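Local coordinates for shikimate dehydrogenase (NADP(+)) (Thermus thermophilus, PDB 2D5C), which catalyses the reversible NADPH-linked reduction of 3-dehydroshikimate to shikimate, a step in the chorismate pathway that supplies the aromatic amino acids, at residues A83-L88 with N98-G103; L122-A127 with V144-P149. All coordinates share one frame; numbering follows the deposited sequence.

Interaction 1: residues A83-L88 with N98-G103. With SKM ((3R,4S,5R)-3,4,5-trihydroxycyclohex-1-ene-1-carboxylic acid), chain E.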
ATOM      1  N   ALA A  83     -10.980 -14.212   3.294  1.00 23.45           N
ATOM      2  CA  ALA A  83     -11.624 -13.355   2.313  1.00 25.25           C
ATOM      3  C   ALA A  83     -10.990 -11.976   2.328  1.00 19.49           C
ATOM      4  O   ALA A  83     -10.680 -11.442   3.384  1.00 21.23           O
ATOM      5  CB  ALA A  83     -13.130 -13.241   2.614  1.00 27.66           C
ATOM      6  N   VAL A  84     -10.812 -11.424   1.137  1.00 25.31           N
ATOM      7  CA  VAL A  84     -10.229 -10.102   0.963  1.00 21.82           C
ATOM      8  C   VAL A  84     -11.283  -9.236   0.284  1.00 24.26           C
ATOM      9  O   VAL A  84     -11.834  -9.620  -0.753  1.00 25.41           O
ATOM     10  CB  VAL A  84      -8.979 -10.176   0.059  1.00 25.89           C
ATOM     11  CG1 VAL A  84      -8.629  -8.788  -0.481  1.00 17.31           C
ATOM     12  CG2 VAL A  84      -7.797 -10.762   0.859  1.00 23.34           C
ATOM     13  N   ASN A  85     -11.566  -8.071   0.865  1.00 22.67           N
ATOM     14  CA  ASN A  85     -12.548  -7.159   0.278  1.00 23.58           C
ATOM     15  C   ASN A  85     -11.873  -5.873  -0.209  1.00 24.03           C
ATOM     16  O   ASN A  85     -12.495  -5.036  -0.868  1.00 26.02           O
ATOM     17  CB  ASN A  85     -13.635  -6.820   1.303  1.00 24.32           C
ATOM     18  CG  ASN A  85     -13.263  -5.642   2.188  1.00 29.46           C
ATOM     19  OD1 ASN A  85     -12.177  -5.599   2.769  1.00 24.82           O
ATOM     20  ND2 ASN A  85     -14.172  -4.680   2.300  1.00 23.15           N
ATOM     21  N   THR A  86     -10.595  -5.721   0.114  1.00 20.51           N
ATOM     22  CA  THR A  86      -9.856  -4.532  -0.295  1.00 22.81           C
ATOM     23  C   THR A  86      -8.457  -4.894  -0.784  1.00 22.12           C
ATOM     24  O   THR A  86      -7.706  -5.585  -0.089  1.00 21.82           O
ATOM     25  CB  THR A  86      -9.728  -3.538   0.875  1.00 23.12           C
ATOM     26  OG1 THR A  86     -11.037  -3.171   1.332  1.00 25.36           O
ATOM     27  CG2 THR A  86      -8.980  -2.273   0.430  1.00 20.81           C
ATOM     28  N   VAL A  87      -8.125  -4.434  -1.988  1.00 19.88           N
ATOM     29  CA  VAL A  87      -6.818  -4.684  -2.574  1.00 19.57           C
ATOM     30  C   VAL A  87      -6.118  -3.362  -2.873  1.00 22.95           C
ATOM     31  O   VAL A  87      -6.728  -2.447  -3.424  1.00 21.33           O
ATOM     32  CB  VAL A  87      -6.942  -5.497  -3.891  1.00 22.89           C
ATOM     33  CG1 VAL A  87      -5.555  -5.720  -4.496  1.00 22.40           C
ATOM     34  CG2 VAL A  87      -7.640  -6.828  -3.615  1.00 22.72           C
ATOM     35  N   LEU A  88      -4.847  -3.268  -2.478  1.00 18.89           N
ATOM     36  CA  LEU A  88      -4.012  -2.082  -2.720  1.00 19.12           C
ATOM     37  C   LEU A  88      -2.968  -2.451  -3.764  1.00 21.61           C
ATOM     38  O   LEU A  88      -2.356  -3.512  -3.667  1.00 20.82           O
ATOM     39  CB  LEU A  88      -3.289  -1.662  -1.434  1.00 21.10           C
ATOM     40  CG  LEU A  88      -2.128  -0.674  -1.572  1.00 22.22           C
ATOM     41  CD1 LEU A  88      -2.645   0.648  -2.105  1.00 25.78           C
ATOM     42  CD2 LEU A  88      -1.442  -0.474  -0.208  1.00 24.06           C
ATOM     43  N   ASN A  98      -8.844  -6.866   4.711  1.00 20.80           N
ATOM     44  CA  ASN A  98     -10.272  -7.056   4.911  1.00 20.43           C
ATOM     45  C   ASN A  98     -10.778  -5.935   5.781  1.00 20.14           C
ATOM     46  O   ASN A  98     -10.457  -5.884   6.967  1.00 19.89           O
ATOM     47  CB  ASN A  98     -10.572  -8.386   5.592  1.00 22.44           C
ATOM     48  CG  ASN A  98     -12.074  -8.665   5.663  1.00 24.12           C
ATOM     49  OD1 ASN A  98     -12.827  -7.932   6.314  1.00 24.47           O
ATOM     50  ND2 ASN A  98     -12.508  -9.714   4.986  1.00 20.71           N
ATOM     51  N   THR A  99     -11.546  -5.017   5.191  1.00 20.96           N
ATOM     52  CA  THR A  99     -12.087  -3.933   5.989  1.00 19.23           C
ATOM     53  C   THR A  99     -13.519  -4.214   6.445  1.00 20.67           C
ATOM     54  O   THR A  99     -14.084  -3.412   7.166  1.00 21.32           O
ATOM     55  CB  THR A  99     -12.022  -2.586   5.236  1.00 20.22           C
ATOM     56  OG1 THR A  99     -12.876  -2.632   4.083  1.00 23.19           O
ATOM     57  CG2 THR A  99     -10.583  -2.304   4.797  1.00 22.18           C
ATOM     58  N   ASP A 100     -14.092  -5.351   6.040  1.00 22.24           N
ATOM     59  CA  ASP A 100     -15.451  -5.707   6.480  1.00 22.88           C
ATOM     60  C   ASP A 100     -15.451  -5.930   7.984  1.00 21.66           C
ATOM     61  O   ASP A 100     -16.374  -5.504   8.683  1.00 23.34           O
ATOM     62  CB  ASP A 100     -15.965  -6.996   5.813  1.00 23.87           C
ATOM     63  CG  ASP A 100     -16.328  -6.815   4.353  1.00 24.99           C
ATOM     64  OD1 ASP A 100     -17.022  -5.830   4.005  1.00 31.52           O
ATOM     65  OD2 ASP A 100     -15.936  -7.679   3.540  1.00 31.40           O
ATOM     66  N   ALA A 101     -14.419  -6.599   8.500  1.00 20.87           N
ATOM     67  CA  ALA A 101     -14.364  -6.866   9.942  1.00 19.56           C
ATOM     68  C   ALA A 101     -14.273  -5.597  10.804  1.00 20.02           C
ATOM     69  O   ALA A 101     -15.126  -5.362  11.654  1.00 21.52           O
ATOM     70  CB  ALA A 101     -13.198  -7.827  10.267  1.00 20.38           C
ATOM     71  N   PRO A 102     -13.236  -4.762  10.607  1.00 21.83           N
ATOM     72  CA  PRO A 102     -13.152  -3.550  11.428  1.00 20.85           C
ATOM     73  C   PRO A 102     -14.319  -2.592  11.157  1.00 20.09           C
ATOM     74  O   PRO A 102     -14.775  -1.890  12.059  1.00 23.44           O
ATOM     75  CB  PRO A 102     -11.798  -2.960  11.032  1.00 22.15           C
ATOM     76  CG  PRO A 102     -11.612  -3.451   9.619  1.00 23.00           C
ATOM     77  CD  PRO A 102     -12.066  -4.878   9.722  1.00 23.18           C
ATOM     78  N   GLY A 103     -14.800  -2.587   9.921  1.00 21.77           N
ATOM     79  CA  GLY A 103     -15.915  -1.722   9.559  1.00 23.92           C
ATOM     80  C   GLY A 103     -17.158  -2.095  10.345  1.00 27.83           C
ATOM     81  O   GLY A 103     -17.927  -1.240  10.793  1.00 25.56           O
TER
HETATM   82  O12 SKM E 301     -16.825  -5.562   1.272  1.00 33.18           O
HETATM   83  C8  SKM E 301     -17.695  -4.715   0.507  1.00 35.91           C
HETATM   84  C6  SKM E 301     -17.000  -4.328  -0.827  1.00 34.81           C
HETATM   85  O7  SKM E 301     -15.780  -3.650  -0.536  1.00 29.00           O
HETATM   86  C5  SKM E 301     -17.905  -3.406  -1.685  1.00 34.69           C
HETATM   87  C4  SKM E 301     -19.383  -3.796  -1.631  1.00 42.15           C
HETATM   88  C1  SKM E 301     -20.308  -3.127  -2.583  1.00 44.77           C
HETATM   89  O2  SKM E 301     -19.826  -2.220  -3.455  1.00 36.55           O
HETATM   90  O3  SKM E 301     -21.502  -3.394  -2.588  1.00 46.76           O
HETATM   91  C10 SKM E 301     -19.880  -4.698  -0.780  1.00 38.77           C
HETATM   92  C9  SKM E 301     -19.040  -5.453   0.229  1.00 39.36           C
HETATM   93  O11 SKM E 301     -18.767  -6.763  -0.294  1.00 40.58           O
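The carboxamide of Asn85 lies across the side chain of Thr99 at about a right angle, and both of its polar atoms are engaged there. Asn85 OD1 accepts from Thr99 N at 2.6 Å, with the donor tilted from the carbonyl plane. Asn85 ND2 donates to Thr99 OG1 at 3.0 Å, and the hydroxyl oxygen sits within the amide plane. Asn85 ND2 also donates to O12 of shikimate, again over 3.0 Å, and weakly to O7. With CG set between the backbone N and the carbonyl carbon (chi1 87°), the amide can meet both loop and substrate. An alanine in place of Asn85 would probably leave Thr99 N without its side-chain acceptor and shikimate O12 without this donor. Thr99 OG1 is also bonded to Gln235 O, which ties the turn to helix 229-244.

Beside this pair, Asn98 ND2 bonds almost straight to Ala83 O (3.0 Å), although it approaches from above that carbonyl's plane. CG of Asn98 is anti to the backbone N (chi1 -174°), and Asn98 OD1 caps the start of helix 100-110 by accepting from Ala101 N at 3.0 Å and weakly from Asp100 N. Asn85 and Thr86 together face Phe97, forming a classic beta bulge where strand 86-90 begins.

Asp100, at the start of that helix, takes the hydrogen bond from shikimate O12 on OD1 (2.8 Å), while Asp100 OD2 forms a salt bridge with NZ of Lys64, the proton acceptor. Hydroxyl O12 therefore donates to a carboxylate and accepts from an amide, a pairing that probably orients this hydroxyl beside Lys64.

Interaction 2: residues L122-A127 with V144-P149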
ATOM      1  N   LEU A 122     -25.479 -15.463  11.307  1.00 18.83           N
ATOM      2  CA  LEU A 122     -26.121 -16.383  10.386  1.00 20.06           C
ATOM      3  C   LEU A 122     -25.368 -16.289   9.067  1.00 16.02           C
ATOM      4  O   LEU A 122     -25.291 -15.214   8.474  1.00 21.94           O
ATOM      5  CB  LEU A 122     -27.582 -15.997  10.173  1.00 19.37           C
ATOM      6  CG  LEU A 122     -28.442 -15.878  11.433  1.00 17.69           C
ATOM      7  CD1 LEU A 122     -29.860 -15.517  10.968  1.00 19.64           C
ATOM      8  CD2 LEU A 122     -28.443 -17.174  12.253  1.00 19.89           C
ATOM      9  N   GLY A 123     -24.811 -17.414   8.621  1.00 17.96           N
ATOM     10  CA  GLY A 123     -24.069 -17.422   7.376  1.00 20.89           C
ATOM     11  C   GLY A 123     -22.587 -17.499   7.674  1.00 25.86           C
ATOM     12  O   GLY A 123     -22.064 -16.657   8.400  1.00 23.92           O
ATOM     13  N   ALA A 124     -21.911 -18.515   7.142  1.00 25.30           N
ATOM     14  CA  ALA A 124     -20.482 -18.652   7.398  1.00 26.05           C
ATOM     15  C   ALA A 124     -19.628 -18.499   6.143  1.00 30.07           C
ATOM     16  O   ALA A 124     -18.594 -19.157   6.000  1.00 27.77           O
ATOM     17  CB  ALA A 124     -20.184 -19.986   8.098  1.00 22.68           C
ATOM     18  N   GLY A 125     -20.078 -17.632   5.240  1.00 28.36           N
ATOM     19  CA  GLY A 125     -19.331 -17.352   4.026  1.00 32.10           C
ATOM     20  C   GLY A 125     -18.333 -16.251   4.346  1.00 28.35           C
ATOM     21  O   GLY A 125     -18.046 -16.019   5.518  1.00 27.40           O
ATOM     22  N   GLY A 126     -17.828 -15.551   3.328  1.00 28.24           N
ATOM     23  CA  GLY A 126     -16.857 -14.489   3.561  1.00 27.07           C
ATOM     24  C   GLY A 126     -17.305 -13.366   4.491  1.00 28.83           C
ATOM     25  O   GLY A 126     -16.550 -12.936   5.357  1.00 22.78           O
ATOM     26  N   ALA A 127     -18.533 -12.885   4.307  1.00 26.06           N
ATOM     27  CA  ALA A 127     -19.067 -11.814   5.134  1.00 23.70           C
ATOM     28  C   ALA A 127     -19.270 -12.316   6.558  1.00 19.29           C
ATOM     29  O   ALA A 127     -18.922 -11.631   7.524  1.00 22.25           O
ATOM     30  CB  ALA A 127     -20.408 -11.325   4.557  1.00 26.14           C
ATOM     31  N   VAL A 144     -22.269 -19.422  15.691  1.00 18.79           N
ATOM     32  CA  VAL A 144     -22.391 -19.359  14.244  1.00 19.24           C
ATOM     33  C   VAL A 144     -23.292 -20.473  13.710  1.00 18.08           C
ATOM     34  O   VAL A 144     -23.357 -21.566  14.263  1.00 20.01           O
ATOM     35  CB  VAL A 144     -20.999 -19.491  13.550  1.00 22.35           C
ATOM     36  CG1 VAL A 144     -20.077 -18.355  13.997  1.00 23.68           C
ATOM     37  CG2 VAL A 144     -20.367 -20.837  13.915  1.00 26.24           C
ATOM     38  N   TRP A 145     -23.988 -20.169  12.632  1.00 20.10           N
ATOM     39  CA  TRP A 145     -24.870 -21.136  11.986  1.00 20.56           C
ATOM     40  C   TRP A 145     -24.733 -20.926  10.484  1.00 21.50           C
ATOM     41  O   TRP A 145     -24.425 -19.823  10.027  1.00 22.03           O
ATOM     42  CB  TRP A 145     -26.321 -20.901  12.412  1.00 23.61           C
ATOM     43  CG  TRP A 145     -27.299 -21.740  11.662  1.00 22.45           C
ATOM     44  CD1 TRP A 145     -27.712 -23.008  11.977  1.00 23.41           C
ATOM     45  CD2 TRP A 145     -27.957 -21.391  10.439  1.00 22.72           C
ATOM     46  NE1 TRP A 145     -28.589 -23.465  11.018  1.00 22.19           N
ATOM     47  CE2 TRP A 145     -28.754 -22.494  10.065  1.00 22.82           C
ATOM     48  CE3 TRP A 145     -27.948 -20.252   9.620  1.00 25.18           C
ATOM     49  CZ2 TRP A 145     -29.537 -22.492   8.905  1.00 26.95           C
ATOM     50  CZ3 TRP A 145     -28.726 -20.249   8.466  1.00 32.25           C
ATOM     51  CH2 TRP A 145     -29.512 -21.367   8.120  1.00 29.65           C
ATOM     52  N   ASN A 146     -24.957 -21.991   9.722  1.00 23.79           N
ATOM     53  CA  ASN A 146     -24.890 -21.931   8.267  1.00 24.14           C
ATOM     54  C   ASN A 146     -25.833 -23.004   7.726  1.00 21.62           C
ATOM     55  O   ASN A 146     -25.987 -24.050   8.354  1.00 25.02           O
ATOM     56  CB  ASN A 146     -23.467 -22.215   7.794  1.00 21.12           C
ATOM     57  CG  ASN A 146     -23.268 -21.879   6.330  1.00 23.54           C
ATOM     58  OD1 ASN A 146     -23.410 -20.729   5.927  1.00 25.42           O
ATOM     59  ND2 ASN A 146     -22.944 -22.885   5.526  1.00 26.16           N
ATOM     60  N   ARG A 147     -26.458 -22.764   6.573  1.00 26.95           N
ATOM     61  CA  ARG A 147     -27.378 -23.764   6.023  1.00 29.83           C
ATOM     62  C   ARG A 147     -26.688 -25.121   5.900  1.00 29.63           C
ATOM     63  O   ARG A 147     -27.325 -26.169   6.056  1.00 27.55           O
ATOM     64  CB  ARG A 147     -27.941 -23.321   4.668  1.00 36.02           C
ATOM     65  CG  ARG A 147     -26.948 -23.270   3.532  1.00 46.42           C
ATOM     66  CD  ARG A 147     -27.613 -22.692   2.293  1.00 50.35           C
ATOM     67  NE  ARG A 147     -26.673 -22.537   1.187  1.00 58.99           N
ATOM     68  CZ  ARG A 147     -26.961 -21.921   0.044  1.00 62.95           C
ATOM     69  NH1 ARG A 147     -28.166 -21.400  -0.143  1.00 65.29           N
ATOM     70  NH2 ARG A 147     -26.046 -21.825  -0.910  1.00 62.73           N
ATOM     71  N   THR A 148     -25.388 -25.096   5.622  1.00 30.54           N
ATOM     72  CA  THR A 148     -24.588 -26.319   5.548  1.00 30.69           C
ATOM     73  C   THR A 148     -23.710 -26.270   6.799  1.00 29.46           C
ATOM     74  O   THR A 148     -22.749 -25.500   6.876  1.00 31.12           O
ATOM     75  CB  THR A 148     -23.730 -26.352   4.271  1.00 31.73           C
ATOM     76  OG1 THR A 148     -24.595 -26.518   3.138  1.00 30.64           O
ATOM     77  CG2 THR A 148     -22.729 -27.499   4.321  1.00 33.62           C
ATOM     78  N   PRO A 149     -24.039 -27.097   7.803  1.00 30.77           N
ATOM     79  CA  PRO A 149     -23.308 -27.153   9.072  1.00 29.16           C
ATOM     80  C   PRO A 149     -21.783 -27.212   9.058  1.00 30.28           C
ATOM     81  O   PRO A 149     -21.142 -26.539   9.858  1.00 27.61           O
ATOM     82  CB  PRO A 149     -23.945 -28.347   9.794  1.00 31.28           C
ATOM     83  CG  PRO A 149     -24.456 -29.207   8.672  1.00 34.76           C
ATOM     84  CD  PRO A 149     -25.023 -28.193   7.714  1.00 29.84           C
TER
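Gly123 N donates to Trp145 O over 2.8 Å. One residue further on, Ala124 N donates to OD1 of Asn146 at 2.9 Å. The first is a backbone bond that follows directly from the parallel pairing of Leu122 with Trp145, whose CA atoms are 5.2 Å apart. The second uses a side-chain acceptor: CG of Asn146 is anti to its backbone N (chi1 -168°), which carries the amide toward the turn that follows strand 119-122. Ala124 N stands above the plane of that amide carbonyl, 45° out of it. The methyl of Ala124 packs against the same side chain, its CB 4.0 Å from Asn146 CB. On the sheet face that carries Leu122 and Trp145, Leu122 CD2 meets the indole at Trp145 CE3, 4.1 Å away, and the two side chains cross obliquely.

These contacts join the ends of the two strands in a Rossmann beta-alpha-beta unit, in which strand 119-122 runs through the glycine-rich turn into helix 126-137 and returns as strand 142-145. Residues 123-127 and 146-149 all belong to the NADP(+) site. Gly123 adopts a backbone conformation in which a CB would press against the preceding carbonyl oxygen, and Gly125 holds the N-cap position of the helix.

Behind the first shell, the other end of the Asn146 amide is held as well. Asn146 ND2 donates to Thr148 O at 2.9 Å, with that oxygen in the amide plane, which fixes the rotation of the group presenting OD1 to Ala124. Leu155 of helix 149-159 touches both Ala124 and Val144, while Leu166 lies against Leu122 and Trp145.

Overall arrangement
The two contacts follow one another along the chain, interaction 1 closing before interaction 2 opens, and their centres are about 18 Å apart. Interaction 1 belongs to the mixed sheet of the substrate-binding domain and the start of helix 100-110; interaction 2 lies at the strand ends of the parallel sheet of the NADP-binding domain. Helix 100-110 leads on towards strand 119-122, the first strand of that sheet in chain order. The contacts also touch directly, Ala83 CB packing 4.0 Å from Gly126 CA, at the start of helix 126-137. The segment carrying shikimate-binding Asn85 thus touches, through Ala83, the NADP(+)-binding residue Gly126, consistent with the two sites lying close enough for hydride transfer.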